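Local atomic coordinates of chloroplastic group IIB intron splicing facilitator CRS2, chloroplastic (Zea mays, PDB entry 1RYB), a protein that is required for splicing group IIB introns in chloroplasts, working in complexes with CAF1 or CAF2, and has no peptidyl-tRNA hydrolase activity. Residues Asn28-Tyr31 against Gly32-His35; Lys156-Pro159 against Arg160-Leu163; Val42-Ile45 against Ala46-Gly50. All coordinates share one frame; numbering follows the deposited sequence.

Contact 1: Asn28-Tyr31 against Gly32-His35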
loop_
_atom_site.group_PDB
_atom_site.type_symbol
_atom_site.label_atom_id
_atom_site.label_comp_id
_atom_site.label_asym_id
_atom_site.label_seq_id
_atom_site.Cartn_x
_atom_site.Cartn_y
_atom_site.Cartn_z
ATOM N N ASN A 28 -2.996 -17.211 -4.362
ATOM C CA ASN A 28 -1.994 -17.958 -3.536
ATOM C C ASN A 28 -0.568 -17.864 -4.042
ATOM O O ASN A 28 0.404 -17.821 -3.276
ATOM C CB ASN A 28 -2.380 -19.429 -3.538
ATOM C CG ASN A 28 -3.777 -19.545 -3.056
ATOM O OD1 ASN A 28 -4.092 -18.928 -2.040
ATOM N ND2 ASN A 28 -4.651 -20.080 -3.910
ATOM N N LYS A 29 -0.451 -17.909 -5.342
ATOM C CA LYS A 29 0.845 -17.875 -5.988
ATOM C C LYS A 29 1.727 -16.665 -5.599
ATOM O O LYS A 29 2.973 -16.726 -5.709
ATOM C CB LYS A 29 0.638 -17.962 -7.489
ATOM C CG LYS A 29 0.575 -16.686 -8.285
ATOM C CD LYS A 29 0.935 -16.893 -9.774
ATOM C CE LYS A 29 -0.249 -17.297 -10.659
ATOM N NZ LYS A 29 0.162 -17.787 -11.992
ATOM N N TYR A 30 1.037 -15.553 -5.179
ATOM C CA TYR A 30 1.679 -14.256 -4.921
ATOM C C TYR A 30 1.886 -13.979 -3.495
ATOM O O TYR A 30 2.571 -13.033 -3.115
ATOM C CB TYR A 30 0.917 -13.100 -5.594
ATOM C CG TYR A 30 0.838 -13.291 -7.088
ATOM C CD1 TYR A 30 1.999 -13.162 -7.851
ATOM C CD2 TYR A 30 -0.363 -13.601 -7.727
ATOM C CE1 TYR A 30 1.950 -13.239 -9.232
ATOM C CE2 TYR A 30 -0.435 -13.771 -9.108
ATOM C CZ TYR A 30 0.742 -13.612 -9.848
ATOM O OH TYR A 30 0.720 -13.753 -11.220
ATOM N N TYR A 31 1.336 -14.824 -2.716
ATOM C CA TYR A 31 1.406 -14.613 -1.328
ATOM C C TYR A 31 2.832 -14.581 -0.876
ATOM O O TYR A 31 3.576 -15.445 -1.220
ATOM C CB TYR A 31 0.556 -15.695 -0.573
ATOM C CG TYR A 31 0.553 -15.508 0.940
ATOM C CD1 TYR A 31 -0.411 -14.724 1.588
ATOM C CD2 TYR A 31 1.594 -16.036 1.700
ATOM C CE1 TYR A 31 -0.368 -14.506 2.973
ATOM C CE2 TYR A 31 1.668 -15.813 3.079
ATOM C CZ TYR A 31 0.690 -15.045 3.710
ATOM O OH TYR A 31 0.771 -14.814 5.080
ATOM N N GLY A 32 3.226 -13.560 -0.108
ATOM C CA GLY A 32 4.563 -13.496 0.423
ATOM C C GLY A 32 5.610 -12.931 -0.522
ATOM O O GLY A 32 6.752 -12.725 -0.128
ATOM N N THR A 33 5.190 -12.664 -1.769
ATOM C CA THR A 33 6.099 -12.125 -2.768
ATOM C C THR A 33 6.383 -10.653 -2.534
ATOM O O THR A 33 5.613 -9.944 -1.887
ATOM C CB THR A 33 5.630 -12.433 -4.176
ATOM O OG1 THR A 33 4.445 -11.744 -4.451
ATOM C CG2 THR A 33 5.382 -13.967 -4.385
ATOM N N ARG A 34 7.520 -10.229 -2.968
ATOM C CA ARG A 34 7.956 -8.828 -2.702
ATOM C C ARG A 34 6.952 -7.790 -3.209
ATOM O O ARG A 34 6.669 -6.770 -2.517
ATOM C CB ARG A 34 9.319 -8.541 -3.306
ATOM C CG ARG A 34 10.398 -9.477 -2.712
ATOM C CD ARG A 34 11.816 -8.939 -3.050
ATOM N NE ARG A 34 12.945 -9.700 -2.447
ATOM C CZ ARG A 34 13.422 -10.863 -2.957
ATOM N NH1 ARG A 34 12.876 -11.405 -4.056
ATOM N NH2 ARG A 34 14.437 -11.501 -2.303
ATOM N N HIS A 35 6.470 -8.012 -4.414
ATOM C CA HIS A 35 5.489 -7.087 -5.003
ATOM C C HIS A 35 4.144 -7.084 -4.246
ATOM O O HIS A 35 3.294 -6.246 -4.533
ATOM C CB HIS A 35 5.236 -7.523 -6.465
ATOM C CG HIS A 35 5.067 -6.425 -7.518
ATOM N ND1 HIS A 35 5.601 -5.191 -7.374
ATOM C CD2 HIS A 35 4.470 -6.483 -8.726
ATOM C CE1 HIS A 35 5.318 -4.497 -8.454
ATOM N NE2 HIS A 35 4.603 -5.255 -9.279
#
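Gly32 is the third residue of the type II beta turn that brings Thr33 back to Tyr30. Its phi of 83° is what this place in the turn calls for and suits a residue without a side chain. Thr33 follows and grips Tyr30 O twice. The turn is closed by Thr33 N, which donates to Tyr30 O over 3.0 Å at an N-H...O angle of 161°, coming from above the carbonyl plane. Nearer to that plane, Thr33 OG1 gives the same Tyr30 O a second bond of 2.6 Å. With chi1 at 67°, the hydroxyl is tucked between the threonine's own N and carbonyl carbon, and CG2, left beside the N, also lies against Tyr30 O at 3.2 Å. Arg34 and His35 take partners outside the turn: Arg34 sends its guanidinium to a salt bridge with Glu171, and His35 bonds through ND1 to Asp107. In sequence the doubly held turn lies between Tyr30, a tRNA-binding position by similarity, and His35, the proton acceptor by similarity, in the loop that corresponds to the active-site loop of peptidyl-tRNA hydrolases, an activity CRS2 lacks.

Contact 2: Lys156-Pro159 against Arg160-Leu163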
loop_
_atom_site.group_PDB
_atom_site.type_symbol
_atom_site.label_atom_id
_atom_site.label_comp_id
_atom_site.label_asym_id
_atom_site.label_seq_id
_atom_site.Cartn_x
_atom_site.Cartn_y
_atom_site.Cartn_z
ATOM N N LYS A 156 22.587 -9.853 -11.370
ATOM C CA LYS A 156 21.867 -9.694 -12.628
ATOM C C LYS A 156 20.459 -10.324 -12.606
ATOM O O LYS A 156 19.711 -10.253 -13.584
ATOM C CB LYS A 156 22.662 -10.183 -13.815
ATOM C CG LYS A 156 24.057 -9.583 -13.853
ATOM C CD LYS A 156 24.061 -8.109 -14.110
ATOM C CE LYS A 156 25.230 -7.404 -13.422
ATOM N NZ LYS A 156 25.274 -5.957 -13.709
ATOM N N MET A 157 20.085 -10.915 -11.476
ATOM C CA MET A 157 18.765 -11.491 -11.399
ATOM C C MET A 157 17.752 -10.618 -12.111
ATOM O O MET A 157 17.768 -9.387 -11.999
ATOM C CB MET A 157 18.344 -11.599 -9.937
ATOM C CG MET A 157 16.932 -12.061 -9.784
ATOM S SD MET A 157 16.634 -12.572 -8.090
ATOM C CE MET A 157 15.081 -13.554 -8.265
ATOM N N ASP A 158 16.863 -11.262 -12.826
ATOM C CA ASP A 158 15.776 -10.593 -13.586
ATOM C C ASP A 158 14.882 -9.802 -12.601
ATOM O O ASP A 158 14.350 -10.385 -11.652
ATOM C CB ASP A 158 14.875 -11.652 -14.374
ATOM C CG ASP A 158 13.657 -11.046 -15.055
ATOM O OD1 ASP A 158 12.482 -11.287 -14.757
ATOM O OD2 ASP A 158 14.006 -10.152 -15.911
ATOM N N PRO A 159 14.671 -8.495 -12.880
ATOM C CA PRO A 159 13.868 -7.587 -12.006
ATOM C C PRO A 159 12.476 -8.133 -11.678
ATOM O O PRO A 159 12.049 -8.176 -10.499
ATOM C CB PRO A 159 13.749 -6.267 -12.766
ATOM C CG PRO A 159 14.298 -6.501 -14.175
ATOM C CD PRO A 159 14.986 -7.844 -14.184
ATOM N N ARG A 160 11.807 -8.569 -12.744
ATOM C CA ARG A 160 10.502 -9.187 -12.695
ATOM C C ARG A 160 10.455 -10.393 -11.814
ATOM O O ARG A 160 9.561 -10.554 -11.012
ATOM C CB ARG A 160 9.905 -9.501 -14.074
ATOM C CG ARG A 160 8.465 -10.015 -13.891
ATOM C CD ARG A 160 7.865 -10.609 -15.164
ATOM N NE ARG A 160 6.486 -11.106 -14.995
ATOM C CZ ARG A 160 5.575 -11.356 -16.000
ATOM N NH1 ARG A 160 5.841 -11.148 -17.313
ATOM N NH2 ARG A 160 4.325 -11.794 -15.670
ATOM N N ALA A 161 11.446 -11.247 -11.953
ATOM C CA ALA A 161 11.525 -12.422 -11.161
ATOM C C ALA A 161 11.671 -12.053 -9.702
ATOM O O ALA A 161 11.162 -12.712 -8.814
ATOM C CB ALA A 161 12.811 -13.173 -11.550
ATOM N N PHE A 162 12.468 -11.036 -9.481
ATOM C CA PHE A 162 12.756 -10.568 -8.163
ATOM C C PHE A 162 11.472 -10.107 -7.481
ATOM O O PHE A 162 11.243 -10.374 -6.315
ATOM C CB PHE A 162 13.746 -9.404 -8.300
ATOM C CG PHE A 162 14.083 -8.719 -7.028
ATOM C CD1 PHE A 162 14.798 -9.373 -6.026
ATOM C CD2 PHE A 162 13.693 -7.391 -6.830
ATOM C CE1 PHE A 162 15.130 -8.762 -4.815
ATOM C CE2 PHE A 162 14.025 -6.751 -5.635
ATOM C CZ PHE A 162 14.734 -7.441 -4.638
ATOM N N LEU A 163 10.617 -9.470 -8.227
ATOM C CA LEU A 163 9.370 -8.989 -7.615
ATOM C C LEU A 163 8.491 -10.074 -7.215
ATOM O O LEU A 163 7.667 -9.936 -6.298
ATOM C CB LEU A 163 8.562 -8.075 -8.541
ATOM C CG LEU A 163 9.237 -6.759 -8.910
ATOM C CD1 LEU A 163 8.405 -6.057 -10.033
ATOM C CD2 LEU A 163 9.398 -5.830 -7.698
#
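Pro159 meets Phe162 in the first turn of helix 159-163, a short helix with Asp158 as its N-cap: Pro159 O lies 3.0 Å from Phe162 CB. The helical bonds begin one residue earlier, with Phe162 N donating to Asp158 O over 2.9 Å. Leu163 N to Pro159 O comes next, at 3.0 Å. Met157, just ahead of the cap, supplies the apolar side, its extended chain laying CE against Phe162 CA at 3.8 Å. The cap itself comes from the Asp158 carboxylate. Its CG is anti to the backbone N (chi1 174°), which swings OD1 back over the helix start, where Ala161 N reaches it at 3.0 Å from above the carboxylate plane with an N-H...O angle of 139°. The same OD1 lies beside Arg160 CB. As modelled, and with poor order, the extended Arg160 chain leads away, with NE 6.0 Å from Asp158 OD1. A negative cap on the amino end of a helix is probably favoured by the helix dipole. Beside the cap, Met157 CE also reaches Ala161 CB at 4.0 Å, while Met157 SD stands 4.2 Å from Phe162 CD1, oblique to the ring.

Contact 3: Val42-Ile45 against Ala46-Gly50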
loop_
_atom_site.group_PDB
_atom_site.type_symbol
_atom_site.label_atom_id
_atom_site.label_comp_id
_atom_site.label_asym_id
_atom_site.label_seq_id
_atom_site.Cartn_x
_atom_site.Cartn_y
_atom_site.Cartn_z
ATOM N N VAL A 42 -1.266 -3.582 4.733
ATOM C CA VAL A 42 -2.679 -3.388 4.985
ATOM C C VAL A 42 -3.288 -4.549 5.835
ATOM O O VAL A 42 -4.159 -4.322 6.667
ATOM C CB VAL A 42 -3.530 -2.986 3.753
ATOM C CG1 VAL A 42 -2.963 -1.715 3.150
ATOM C CG2 VAL A 42 -3.625 -4.075 2.725
ATOM N N ASP A 43 -2.833 -5.751 5.647
ATOM C CA ASP A 43 -3.336 -6.826 6.486
ATOM C C ASP A 43 -3.023 -6.562 7.907
ATOM O O ASP A 43 -3.797 -6.841 8.775
ATOM C CB ASP A 43 -2.730 -8.200 6.133
ATOM C CG ASP A 43 -3.358 -8.785 4.863
ATOM O OD1 ASP A 43 -4.467 -8.513 4.470
ATOM O OD2 ASP A 43 -2.574 -9.655 4.260
ATOM N N ARG A 44 -1.862 -6.038 8.132
ATOM C CA ARG A 44 -1.409 -5.753 9.479
ATOM C C ARG A 44 -2.160 -4.586 10.048
ATOM O O ARG A 44 -2.546 -4.578 11.209
ATOM C CB ARG A 44 0.112 -5.558 9.486
ATOM C CG ARG A 44 0.643 -5.165 10.843
ATOM C CD ARG A 44 0.510 -6.257 11.933
ATOM N NE ARG A 44 1.022 -5.714 13.214
ATOM C CZ ARG A 44 0.318 -5.044 14.149
ATOM N NH1 ARG A 44 -1.005 -4.856 14.105
ATOM N NH2 ARG A 44 0.974 -4.571 15.197
ATOM N N ILE A 45 -2.428 -3.568 9.236
ATOM C CA ILE A 45 -3.215 -2.435 9.742
ATOM C C ILE A 45 -4.627 -2.907 10.085
ATOM O O ILE A 45 -5.195 -2.587 11.166
ATOM C CB ILE A 45 -3.251 -1.296 8.719
ATOM C CG1 ILE A 45 -1.822 -0.705 8.642
ATOM C CG2 ILE A 45 -4.301 -0.212 9.063
ATOM C CD1 ILE A 45 -1.634 0.119 7.374
ATOM N N ALA A 46 -5.181 -3.680 9.211
ATOM C CA ALA A 46 -6.529 -4.179 9.423
ATOM C C ALA A 46 -6.606 -4.973 10.682
ATOM O O ALA A 46 -7.509 -4.824 11.509
ATOM C CB ALA A 46 -6.983 -5.031 8.249
ATOM N N ALA A 47 -5.646 -5.810 10.878
ATOM C CA ALA A 47 -5.631 -6.541 12.104
ATOM C C ALA A 47 -5.563 -5.611 13.332
ATOM O O ALA A 47 -6.271 -5.796 14.294
ATOM C CB ALA A 47 -4.519 -7.606 12.166
ATOM N N GLU A 48 -4.634 -4.677 13.339
ATOM C CA GLU A 48 -4.484 -3.803 14.437
ATOM C C GLU A 48 -5.711 -2.971 14.705
ATOM O O GLU A 48 -5.952 -2.619 15.822
ATOM C CB GLU A 48 -3.333 -2.888 14.156
ATOM C CG GLU A 48 -3.086 -1.841 15.244
ATOM C CD GLU A 48 -2.210 -2.419 16.319
ATOM O OE1 GLU A 48 -1.903 -3.603 16.347
ATOM O OE2 GLU A 48 -1.825 -1.525 17.198
ATOM N N GLU A 49 -6.515 -2.620 13.721
ATOM C CA GLU A 49 -7.637 -1.779 14.028
ATOM C C GLU A 49 -8.971 -2.523 14.110
ATOM O O GLU A 49 -10.056 -1.909 14.072
ATOM C CB GLU A 49 -7.808 -0.618 12.998
ATOM C CG GLU A 49 -6.544 0.218 12.677
ATOM C CD GLU A 49 -6.035 1.003 13.877
ATOM O OE1 GLU A 49 -4.864 1.262 14.069
ATOM O OE2 GLU A 49 -6.967 1.226 14.760
ATOM N N GLY A 50 -8.908 -3.861 14.136
ATOM C CA GLY A 50 -10.090 -4.703 14.268
ATOM C C GLY A 50 -10.983 -4.627 13.096
ATOM O O GLY A 50 -12.234 -4.606 13.229
#
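A bend at chi2 (66°) in Arg44 and another at chi2 (86°) in Glu48 fold the two side chains toward each other across one turn of helix 37-48. In both, CG stands anti to the backbone N. The side chains cross obliquely, and Glu48 OE1 takes both terminal nitrogens: Arg44 NH1 donates to Glu48 OE1 at 2.7 Å with an N-H...O angle of 165°, and Arg44 NH2 adds a weak bond to the same OE1 at 3.2 Å. OE1 lies in the guanidinium plane, at its edge, yet NH1 meets it from above the carboxylate plane. The main chain keeps regular i to i+4 bonds, with Ala46 N to Val42 O at 2.8 Å and Glu48 N to Arg44 O at 3.0 Å. The helix ends in a Schellman motif, with Gly50 at positive phi as the C-prime residue, Ile51 N bonded to Ala46 O and Gly50 N to Ala47 O. Ile45 packs on Val183 and Val186 of helix 169-192, and Glu49 reaches Arg187. Arg44 NE pairs with Glu180. One guanidinium therefore serves carboxylates on two helices, a sharing that probably keeps its positive charge well balanced and ties helix 37-48 to helix 169-192.

Contacts 1 and 2 touch directly, although about 14 Å separates their centres. His35 N lies 2.9 Å from Leu163 O and Arg34 NH1 lies 3.0 Å from Phe162 O, both probable hydrogen bonds, so the end of helix 159-163 is held against residues 34-35. The Leu163 side chain is also about 4 Å from those of His35 and Asp107, the pair assigned by similarity to the catalytic centre. Contact 3 follows contact 1 in the chain on helix 37-48, with nearest atoms about 5 Å apart. It stays about 15 Å from contact 2 at the nearest atoms and belongs to the packing of that helix, whereas contact 1 and the Leu163 end of contact 2 border the region that corresponds to the hydrolase active site.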